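Local structure of aldehyde dehydrogenase (Listeria monocytogenes, 3K9D) at residues N231-V236 with I268-K273; Q255-E260 with P345-Y350; H277-A282 with R323-E328; A284-K289 with A314-P319. The protein probably oxidises aldehydes with NAD or NADP as electron acceptor, as members of the aldehyde dehydrogenase family do. All coordinates share one frame; numbering follows the deposited sequence.

Interaction 1 (N231-V236 with I268-K273)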
# COMPACT_ATOMS: atom_id res chain seq x y z
N ASN A 231 29.59 -19.82 14.05
CA ASN A 231 29.76 -21.26 14.06
C ASN A 231 29.75 -21.72 12.59
O ASN A 231 28.69 -21.78 11.97
CB ASN A 231 28.59 -21.85 14.84
CG ASN A 231 28.69 -23.35 15.02
OD1 ASN A 231 28.81 -24.10 14.06
ND2 ASN A 231 28.59 -23.79 16.27
N ILE A 232 30.93 -22.03 12.05
CA ILE A 232 31.08 -22.38 10.62
C ILE A 232 30.31 -23.64 10.22
O ILE A 232 29.54 -23.61 9.26
CB ILE A 232 32.59 -22.51 10.17
CG1 ILE A 232 33.45 -21.34 10.67
CG2 ILE A 232 32.70 -22.65 8.65
CD1 ILE A 232 33.06 -20.01 10.11
N PRO A 233 30.52 -24.78 10.95
CA PRO A 233 29.75 -25.95 10.51
C PRO A 233 28.23 -25.72 10.42
O PRO A 233 27.59 -26.20 9.49
CB PRO A 233 30.08 -27.01 11.59
CG PRO A 233 31.46 -26.65 12.04
CD PRO A 233 31.40 -25.13 12.09
N ARG A 234 27.65 -24.99 11.38
CA ARG A 234 26.22 -24.66 11.31
C ARG A 234 25.90 -23.60 10.24
O ARG A 234 24.87 -23.71 9.58
CB ARG A 234 25.67 -24.22 12.67
CG ARG A 234 24.14 -24.19 12.72
CD ARG A 234 23.66 -24.00 14.14
NE ARG A 234 24.25 -22.79 14.71
CZ ARG A 234 23.60 -21.65 14.89
NH1 ARG A 234 22.31 -21.54 14.58
NH2 ARG A 234 24.25 -20.61 15.40
N ALA A 235 26.77 -22.60 10.07
CA ALA A 235 26.56 -21.59 9.02
C ALA A 235 26.56 -22.24 7.64
O ALA A 235 25.69 -21.95 6.83
CB ALA A 235 27.60 -20.46 9.08
N VAL A 236 27.51 -23.15 7.41
CA VAL A 236 27.56 -23.92 6.19
C VAL A 236 26.31 -24.79 5.99
O VAL A 236 25.74 -24.80 4.91
CB VAL A 236 28.88 -24.75 6.08
CG1 VAL A 236 28.87 -25.63 4.86
CG2 VAL A 236 30.10 -23.81 6.00
N ILE A 268 35.96 -22.29 3.43
CA ILE A 268 36.10 -23.10 2.21
C ILE A 268 36.23 -24.59 2.56
O ILE A 268 35.48 -25.40 2.02
CB ILE A 268 37.27 -22.59 1.30
CG1 ILE A 268 36.93 -21.18 0.80
CG2 ILE A 268 37.53 -23.57 0.14
CD1 ILE A 268 37.81 -20.65 -0.28
N ALA A 269 37.10 -24.92 3.52
CA ALA A 269 37.27 -26.30 3.99
C ALA A 269 35.97 -26.96 4.49
O ALA A 269 35.68 -28.11 4.17
CB ALA A 269 38.36 -26.38 5.06
N GLU A 270 35.17 -26.20 5.24
CA GLU A 270 33.89 -26.69 5.73
C GLU A 270 32.85 -26.84 4.62
O GLU A 270 32.12 -27.85 4.59
CB GLU A 270 33.37 -25.80 6.85
CG GLU A 270 32.18 -26.35 7.65
CD GLU A 270 32.43 -27.68 8.33
OE1 GLU A 270 33.59 -28.00 8.65
OE2 GLU A 270 31.44 -28.43 8.52
N PHE A 271 32.78 -25.86 3.72
CA PHE A 271 31.89 -25.94 2.56
C PHE A 271 32.21 -27.23 1.79
O PHE A 271 31.30 -27.99 1.46
CB PHE A 271 31.96 -24.68 1.66
CG PHE A 271 30.83 -23.68 1.91
CD1 PHE A 271 29.51 -24.02 1.62
CD2 PHE A 271 31.10 -22.42 2.42
CE1 PHE A 271 28.45 -23.11 1.85
CE2 PHE A 271 30.06 -21.49 2.65
CZ PHE A 271 28.73 -21.84 2.35
N ARG A 272 33.50 -27.47 1.57
CA ARG A 272 33.97 -28.74 0.96
C ARG A 272 33.58 -30.03 1.68
O ARG A 272 33.08 -30.96 1.04
CB ARG A 272 35.48 -28.71 0.76
CG ARG A 272 35.85 -28.03 -0.52
CD ARG A 272 37.35 -27.82 -0.65
NE ARG A 272 37.62 -27.24 -1.96
CZ ARG A 272 38.65 -26.45 -2.25
NH1 ARG A 272 39.55 -26.13 -1.33
NH2 ARG A 272 38.78 -25.98 -3.48
N LYS A 273 33.81 -30.08 2.99
CA LYS A 273 33.41 -31.19 3.86
C LYS A 273 31.91 -31.54 3.74
O LYS A 273 31.53 -32.72 3.74
CB LYS A 273 33.74 -30.85 5.32
CG LYS A 273 33.85 -32.06 6.25
CD LYS A 273 33.76 -31.69 7.70
CE LYS A 273 33.46 -32.96 8.50
NZ LYS A 273 32.99 -32.73 9.90

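Interaction 2 (Q255-E260 with P345-Y350)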
# COMPACT_ATOMS: atom_id res chain seq x y z
N GLN A 255 22.54 -16.01 -2.45
CA GLN A 255 23.07 -15.91 -3.81
C GLN A 255 24.60 -15.73 -3.84
O GLN A 255 25.26 -15.99 -4.86
CB GLN A 255 22.35 -14.80 -4.59
CG GLN A 255 20.90 -15.13 -4.91
CD GLN A 255 20.78 -16.29 -5.89
OE1 GLN A 255 21.65 -16.49 -6.72
NE2 GLN A 255 19.68 -17.05 -5.79
N SER A 256 25.13 -15.30 -2.72
CA SER A 256 26.57 -15.19 -2.53
C SER A 256 26.93 -15.53 -1.09
O SER A 256 26.07 -15.46 -0.19
CB SER A 256 27.09 -13.80 -2.93
OG SER A 256 26.54 -12.77 -2.14
N VAL A 257 28.19 -15.94 -0.90
CA VAL A 257 28.79 -16.05 0.41
C VAL A 257 29.88 -14.98 0.52
O VAL A 257 30.71 -14.82 -0.35
CB VAL A 257 29.37 -17.48 0.70
CG1 VAL A 257 29.92 -17.55 2.13
CG2 VAL A 257 28.31 -18.57 0.52
N VAL A 258 29.82 -14.21 1.59
CA VAL A 258 30.83 -13.21 1.88
C VAL A 258 31.52 -13.67 3.17
O VAL A 258 30.85 -13.98 4.14
CB VAL A 258 30.19 -11.80 2.09
CG1 VAL A 258 31.26 -10.75 2.43
CG2 VAL A 258 29.41 -11.36 0.82
N VAL A 259 32.85 -13.75 3.15
CA VAL A 259 33.64 -14.15 4.33
C VAL A 259 34.74 -13.12 4.56
O VAL A 259 35.15 -12.44 3.62
CB VAL A 259 34.33 -15.57 4.16
CG1 VAL A 259 33.33 -16.60 3.70
CG2 VAL A 259 35.47 -15.51 3.18
N GLU A 260 35.19 -13.01 5.81
CA GLU A 260 36.40 -12.25 6.13
C GLU A 260 37.62 -13.11 5.79
O GLU A 260 37.55 -14.34 5.83
CB GLU A 260 36.41 -11.82 7.61
CG GLU A 260 35.48 -10.64 7.92
CD GLU A 260 35.09 -10.57 9.39
OE1 GLU A 260 34.41 -11.49 9.87
OE2 GLU A 260 35.46 -9.60 10.07
N PRO A 345 21.19 -24.12 -7.52
CA PRO A 345 22.25 -24.41 -6.54
C PRO A 345 23.64 -23.88 -6.98
O PRO A 345 24.61 -24.64 -7.13
CB PRO A 345 22.22 -25.95 -6.44
CG PRO A 345 21.75 -26.39 -7.80
CD PRO A 345 20.70 -25.35 -8.18
N ILE A 346 23.70 -22.57 -7.20
CA ILE A 346 24.91 -21.88 -7.60
C ILE A 346 25.14 -20.69 -6.66
O ILE A 346 24.22 -19.89 -6.45
CB ILE A 346 24.85 -21.35 -9.08
CG1 ILE A 346 24.41 -22.45 -10.05
CG2 ILE A 346 26.22 -20.73 -9.50
CD1 ILE A 346 24.13 -21.97 -11.48
N LEU A 347 26.36 -20.56 -6.16
CA LEU A 347 26.76 -19.44 -5.31
C LEU A 347 27.98 -18.68 -5.83
O LEU A 347 28.91 -19.27 -6.37
CB LEU A 347 27.10 -19.95 -3.90
CG LEU A 347 25.96 -20.45 -3.03
CD1 LEU A 347 26.52 -21.21 -1.85
CD2 LEU A 347 25.03 -19.29 -2.58
N ALA A 348 27.96 -17.35 -5.67
CA ALA A 348 29.19 -16.55 -5.64
C ALA A 348 29.87 -16.62 -4.29
O ALA A 348 29.22 -16.87 -3.27
CB ALA A 348 28.89 -15.08 -6.00
N PHE A 349 31.18 -16.38 -4.26
CA PHE A 349 31.95 -16.37 -3.02
C PHE A 349 32.91 -15.16 -2.98
O PHE A 349 33.85 -15.09 -3.76
CB PHE A 349 32.75 -17.68 -2.89
CG PHE A 349 33.35 -17.91 -1.53
CD1 PHE A 349 32.75 -18.79 -0.63
CD2 PHE A 349 34.54 -17.26 -1.15
CE1 PHE A 349 33.29 -19.00 0.61
CE2 PHE A 349 35.08 -17.48 0.10
CZ PHE A 349 34.47 -18.35 0.97
N TYR A 350 32.65 -14.23 -2.07
CA TYR A 350 33.46 -13.00 -1.95
C TYR A 350 34.31 -13.01 -0.69
O TYR A 350 33.89 -13.52 0.36
CB TYR A 350 32.58 -11.76 -1.87
CG TYR A 350 31.76 -11.41 -3.09
CD1 TYR A 350 32.25 -10.56 -4.08
CD2 TYR A 350 30.46 -11.90 -3.23
CE1 TYR A 350 31.48 -10.20 -5.18
CE2 TYR A 350 29.68 -11.57 -4.35
CZ TYR A 350 30.19 -10.71 -5.31
OH TYR A 350 29.42 -10.37 -6.40

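Interaction 3 (H277-A282 with R323-E328)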
# COMPACT_ATOMS: atom_id res chain seq x y z
N HIS A 277 31.18 -27.80 -4.12
CA HIS A 277 32.21 -27.86 -5.14
C HIS A 277 32.56 -26.47 -5.65
O HIS A 277 31.74 -25.78 -6.25
CB HIS A 277 31.76 -28.72 -6.31
CG HIS A 277 32.84 -29.01 -7.30
ND1 HIS A 277 34.01 -29.67 -6.96
CD2 HIS A 277 32.94 -28.75 -8.62
CE1 HIS A 277 34.77 -29.79 -8.03
NE2 HIS A 277 34.14 -29.26 -9.05
N PHE A 278 33.82 -26.10 -5.42
CA PHE A 278 34.36 -24.83 -5.84
C PHE A 278 34.88 -24.96 -7.27
O PHE A 278 35.66 -25.86 -7.60
CB PHE A 278 35.47 -24.39 -4.89
CG PHE A 278 34.96 -23.88 -3.57
CD1 PHE A 278 34.76 -22.52 -3.37
CD2 PHE A 278 34.67 -24.76 -2.53
CE1 PHE A 278 34.29 -22.04 -2.15
CE2 PHE A 278 34.19 -24.30 -1.32
CZ PHE A 278 34.00 -22.93 -1.13
N LEU A 279 34.41 -24.05 -8.11
CA LEU A 279 34.76 -24.03 -9.51
C LEU A 279 36.12 -23.40 -9.65
O LEU A 279 36.49 -22.55 -8.83
CB LEU A 279 33.71 -23.23 -10.29
CG LEU A 279 32.33 -23.88 -10.33
CD1 LEU A 279 31.41 -23.05 -11.19
CD2 LEU A 279 32.43 -25.29 -10.88
N SER A 280 36.85 -23.80 -10.68
CA SER A 280 38.12 -23.18 -11.02
C SER A 280 37.80 -21.89 -11.75
O SER A 280 36.66 -21.68 -12.15
CB SER A 280 38.95 -24.11 -11.91
OG SER A 280 38.57 -23.98 -13.26
N ASP A 281 38.80 -21.02 -11.94
CA ASP A 281 38.61 -19.79 -12.71
C ASP A 281 37.98 -20.05 -14.07
O ASP A 281 36.96 -19.43 -14.42
CB ASP A 281 39.95 -19.04 -12.86
CG ASP A 281 39.84 -17.83 -13.78
OD1 ASP A 281 39.16 -16.84 -13.41
OD2 ASP A 281 40.43 -17.87 -14.88
N ALA A 282 38.54 -21.00 -14.83
CA ALA A 282 38.04 -21.33 -16.17
C ALA A 282 36.61 -21.90 -16.15
O ALA A 282 35.79 -21.54 -16.99
CB ALA A 282 39.01 -22.28 -16.88
N ARG A 323 26.81 -30.67 -4.09
CA ARG A 323 25.53 -30.13 -3.63
C ARG A 323 25.25 -28.73 -4.17
O ARG A 323 24.09 -28.37 -4.38
CB ARG A 323 25.48 -30.09 -2.11
CG ARG A 323 25.46 -31.47 -1.43
CD ARG A 323 25.10 -31.35 0.05
NE ARG A 323 23.74 -30.85 0.24
CZ ARG A 323 23.23 -30.40 1.39
NH1 ARG A 323 23.97 -30.38 2.49
NH2 ARG A 323 21.98 -29.96 1.44
N VAL A 324 26.31 -27.95 -4.36
CA VAL A 324 26.25 -26.58 -4.92
C VAL A 324 27.55 -26.30 -5.68
O VAL A 324 28.61 -26.87 -5.37
CB VAL A 324 26.08 -25.43 -3.85
CG1 VAL A 324 24.68 -25.38 -3.21
CG2 VAL A 324 27.18 -25.47 -2.80
N LEU A 325 27.46 -25.40 -6.65
CA LEU A 325 28.62 -24.93 -7.36
C LEU A 325 28.93 -23.54 -6.87
O LEU A 325 28.04 -22.69 -6.81
CB LEU A 325 28.37 -24.95 -8.88
CG LEU A 325 28.09 -26.34 -9.47
CD1 LEU A 325 27.71 -26.23 -10.94
CD2 LEU A 325 29.28 -27.29 -9.26
N ILE A 326 30.18 -23.33 -6.47
CA ILE A 326 30.63 -22.05 -5.93
C ILE A 326 31.76 -21.42 -6.76
O ILE A 326 32.81 -22.04 -6.99
CB ILE A 326 31.04 -22.17 -4.43
CG1 ILE A 326 29.99 -22.96 -3.65
CG2 ILE A 326 31.23 -20.77 -3.79
CD1 ILE A 326 30.18 -22.93 -2.12
N ALA A 327 31.53 -20.19 -7.19
CA ALA A 327 32.48 -19.43 -7.97
C ALA A 327 32.95 -18.25 -7.15
O ALA A 327 32.13 -17.46 -6.67
CB ALA A 327 31.83 -18.93 -9.25
N GLU A 328 34.25 -18.13 -6.96
CA GLU A 328 34.80 -16.94 -6.34
C GLU A 328 34.56 -15.74 -7.25
O GLU A 328 34.63 -15.85 -8.48
CB GLU A 328 36.28 -17.13 -5.98
CG GLU A 328 36.49 -18.06 -4.77
CD GLU A 328 37.91 -18.09 -4.26
OE1 GLU A 328 38.48 -17.02 -3.93
OE2 GLU A 328 38.46 -19.20 -4.15

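Interaction 4 (A284-K289 with A314-P319)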
# COMPACT_ATOMS: atom_id res chain seq x y z
N ALA A 284 34.37 -21.35 -13.75
CA ALA A 284 33.55 -20.22 -13.32
C ALA A 284 33.24 -19.30 -14.50
O ALA A 284 32.12 -18.82 -14.63
CB ALA A 284 34.22 -19.45 -12.21
N VAL A 285 34.24 -19.05 -15.34
CA VAL A 285 34.05 -18.26 -16.57
C VAL A 285 33.12 -18.97 -17.56
O VAL A 285 32.26 -18.33 -18.17
CB VAL A 285 35.41 -17.92 -17.24
CG1 VAL A 285 35.21 -17.39 -18.65
CG2 VAL A 285 36.17 -16.91 -16.41
N GLN A 286 33.30 -20.28 -17.71
CA GLN A 286 32.47 -21.08 -18.61
C GLN A 286 31.01 -21.06 -18.21
O GLN A 286 30.15 -20.84 -19.05
CB GLN A 286 32.96 -22.53 -18.68
CG GLN A 286 32.40 -23.31 -19.86
CD GLN A 286 33.20 -24.57 -20.17
OE1 GLN A 286 32.78 -25.40 -20.98
NE2 GLN A 286 34.35 -24.71 -19.53
N LEU A 287 30.74 -21.28 -16.92
CA LEU A 287 29.38 -21.25 -16.39
C LEU A 287 28.79 -19.84 -16.45
O LEU A 287 27.60 -19.67 -16.73
CB LEU A 287 29.34 -21.82 -14.95
CG LEU A 287 28.00 -21.90 -14.22
CD1 LEU A 287 27.02 -22.80 -14.95
CD2 LEU A 287 28.15 -22.32 -12.78
N GLY A 288 29.62 -18.83 -16.23
CA GLY A 288 29.20 -17.43 -16.34
C GLY A 288 28.71 -17.03 -17.73
O GLY A 288 27.70 -16.33 -17.87
N LYS A 289 29.43 -17.48 -18.76
CA LYS A 289 29.01 -17.29 -20.16
C LYS A 289 27.67 -17.97 -20.45
O LYS A 289 26.81 -17.40 -21.13
CB LYS A 289 30.10 -17.80 -21.12
CG LYS A 289 31.37 -16.94 -21.13
CD LYS A 289 32.41 -17.50 -22.10
CE LYS A 289 33.66 -16.64 -22.10
NZ LYS A 289 34.81 -17.34 -22.75
N ALA A 314 26.30 -26.62 -19.15
CA ALA A 314 27.42 -25.69 -19.28
C ALA A 314 28.70 -26.39 -19.73
O ALA A 314 29.74 -25.74 -19.90
CB ALA A 314 27.66 -24.97 -17.96
N GLY A 315 28.62 -27.70 -19.92
CA GLY A 315 29.75 -28.50 -20.36
C GLY A 315 30.82 -28.66 -19.30
O GLY A 315 32.00 -28.81 -19.61
N LEU A 316 30.40 -28.60 -18.03
CA LEU A 316 31.30 -28.82 -16.90
C LEU A 316 31.25 -30.28 -16.48
O LEU A 316 30.23 -30.96 -16.69
CB LEU A 316 30.90 -27.93 -15.71
CG LEU A 316 30.87 -26.40 -15.77
CD1 LEU A 316 30.68 -25.86 -14.36
CD2 LEU A 316 32.12 -25.77 -16.40
N THR A 317 32.35 -30.75 -15.90
CA THR A 317 32.44 -32.07 -15.30
C THR A 317 32.67 -31.86 -13.81
O THR A 317 33.70 -31.32 -13.41
CB THR A 317 33.61 -32.92 -15.90
OG1 THR A 317 33.38 -33.13 -17.30
CG2 THR A 317 33.71 -34.26 -15.21
N VAL A 318 31.72 -32.32 -13.02
CA VAL A 318 31.58 -31.97 -11.61
C VAL A 318 31.26 -33.28 -10.87
O VAL A 318 30.46 -34.05 -11.39
CB VAL A 318 30.40 -30.94 -11.47
CG1 VAL A 318 29.82 -30.92 -10.08
CG2 VAL A 318 30.84 -29.54 -11.90
N PRO A 319 31.86 -33.53 -9.68
CA PRO A 319 31.58 -34.77 -8.93
C PRO A 319 30.08 -35.02 -8.67
O PRO A 319 29.34 -34.07 -8.40
CB PRO A 319 32.33 -34.57 -7.60
CG PRO A 319 33.45 -33.66 -7.95
CD PRO A 319 32.86 -32.70 -8.97

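Interaction 1 (N231-V236 with I268-K273)
Val-236 and Pro-233 meet Glu-270 and Phe-271 where helix segments 232-236 and 268-273 pass with their axes 9.4 Å apart, at a crossing angle of -55°. No hydrogen bond joins the two segments, so the contact rests on side-chain packing. Val-236 reaches across with both methyls. Its CG2 sits over the centre of the Phe-271 ring, 4.0 Å from the centroid and 12° off the ring normal, a CH-pi contact. Its CG1 lies over the same face nearer one side, 3.7 Å from Phe-271 CD1. CG1 is anti to the backbone N (chi1 175°), and this spreads the two methyls over the ring.

Glu-270 offers its aliphatic part. Glu-270 CG touches Val-236 CG2 at 3.7 Å. The chain then bends at chi2. The Glu-270 side chain crosses that of Pro-233 at about a right angle, and Glu-270 OE2 lies 3.6 Å from Pro-233 CB. This oxygen accepts a hydrogen bond from Gln-274 NE2, which also donates to Pro-233 O. Gln-274, just past helix 261-273, thus links that helix to Pro-233 and holds the Glu-270 carboxylate.

Helices 232-243 and 261-273 pack side by side against the parallel sheet. Beneath them, Ile-226 of strand 223-226 touches Ala-235 and Phe-271, while Phe-278 of strand 276-278 also meets Phe-271.

Interaction 2 (Q255-E260 with P345-Y350)
Val-257 pairs with Phe-349, Ser-256 with Ala-348 and Val-258 with Tyr-350, in parallel register between strands 256-260 and 346-350. Four backbone hydrogen bonds join the strands. Ala-348 N donates to Gln-255 O, and Val-257 N to Ala-348 O at 2.7 Å. Tyr-350 N then donates to Val-257 O, also at 2.7 Å, and Val-259 N to Tyr-350 O. The alternation is that of a regular parallel ladder. CA-H...O contacts reinforce it. Phe-349 CA lies 3.3 Å from Val-257 O, so this carbonyl receives both an N-H and a C-H.

Apolar packing divides between the two faces of the sheet. On one, Phe-349 CG is anti to the backbone N (chi1 -168°), and the ring extends between Val-257 and Val-259. Its CD1 touches Val-257 CB at 3.9 Å. Its far end is the tighter part, with CZ 3.4 Å from Val-259 CG1. Leu-347 CD1 adds a contact to Val-257 CG2 at 4.0 Å.

On the other face, Ser-256 CB meets the edge of the Tyr-350 ring in its plane, 3.7 Å from CE2. Ser-256 CB also packs on Ala-348 CB at 3.8 Å. The Tyr-350 hydroxyl is hydrogen-bonded to Lys-331 O.

Both strands lie inside the sheet. Strand 223-226 flanks 256-260, and strand 324-328 flanks 346-352. Helix 261-273 packs on the Val-257 and Phe-349 face. Helix 355-368 packs on the Ser-256 and Tyr-350 face.

Interaction 3 (H277-A282 with R323-E328)
Phe-278 and Ile-326 project in the same direction, one beside the other, from neighbouring parallel strands. Ile-326 CB sits over one face of the Phe-278 ring, offset toward the rim, 4.2 Å from the centroid. This is a CH-pi contact. Ile-326 CG2 approaches Phe-278 CE1 at 3.7 Å, and Ile-326 CD1 reaches Phe-278 CZ at 3.9 Å. Ile-326 thus meets the ring along CD1, CE1 and CZ.

On the opposite face of the sheet, Leu-325 CD2 meets two partners. Leu-325 CD2 lies 4.0 Å from His-277 CD2, at the imidazole edge and in its plane. Leu-325 CD2 is also 4.1 Å from Leu-279 CD2.

Three backbone hydrogen bonds hold these side chains in register. His-277 N donates to Val-324 O, Ile-326 N to His-277 O, and Leu-279 N to Ile-326 O at 2.8 Å. After Leu-279 the chain turns into helix 281-291, with Ser-280 as its N-cap.

Strand 276-278 is outermost in this chain's parallel sheet, and 324-328 is the next one in. Phe-278 and Ile-326 pack beneath helix 261-273. The arrangement is characteristic of the margin of a parallel alpha/beta sheet, here probably that of the catalytic domain, as in the family.

Interaction 4 (A284-K289 with A314-P319)
Leu-287 and Gln-286 of helix 281-291 face Ala-314 and Leu-316, where the chain leaves helix 307-313. The apolar part is small. Leu-287 CD1 touches Ala-314 CB at 3.8 Å. Leu-287 CG is anti to the backbone N (chi1 -179°), with CD1 turned to the alanine by chi2 (61°). Leu-316 CD1 lies farther off, 4.3 Å from Leu-287 CB. Leu-316 CD2 packs on Gln-286 CB at 4.0 Å. The Gln-286 and Leu-316 side chains run antiparallel alongside one another.

At the exposed margin, the extended Gln-286 chain runs to the helix end. The Gln-286 CG methylene lies 3.6 Å from Ala-314 O. The orientation of the Gln-286 amide is doubtful.

Gly-315 ends helix 307-313 in a Schellman motif, with positive phi (72°). The chain then turns so that Leu-316 packs inward, where it also meets Ala-311 and Leu-279. Ile-310 and Tyr-338 add to the packing round Leu-287.

With no clear hydrogen bond across it, the contact depends mainly on van der Waals packing of buried Leu-287, Ala-314 and Leu-316, with Gln-286 bordering them on the solvent side.

All four contacts lie on one parallel alpha/beta region, on the same side of the chain's centre. Interactions 2 and 3 share its sheet: strands 346-352 and 324-328 are neighbours, and the contact centres are about 10 Å apart. Interaction 1 packs helices on this sheet, its centre about 13 Å from that of interaction 2. Phe-271 bridges the layers, touching Val-257, Phe-278 and Ile-326. The centres of interactions 3 and 4 are about 8 Å apart, and both use helix 281-291. Along the chain, interaction 4 nests inside interaction 3, and that inside interaction 2, while 1 and 2 alternate. Together they join helices and a connecting loop to one half of the sheet, probably the catalytic domain's.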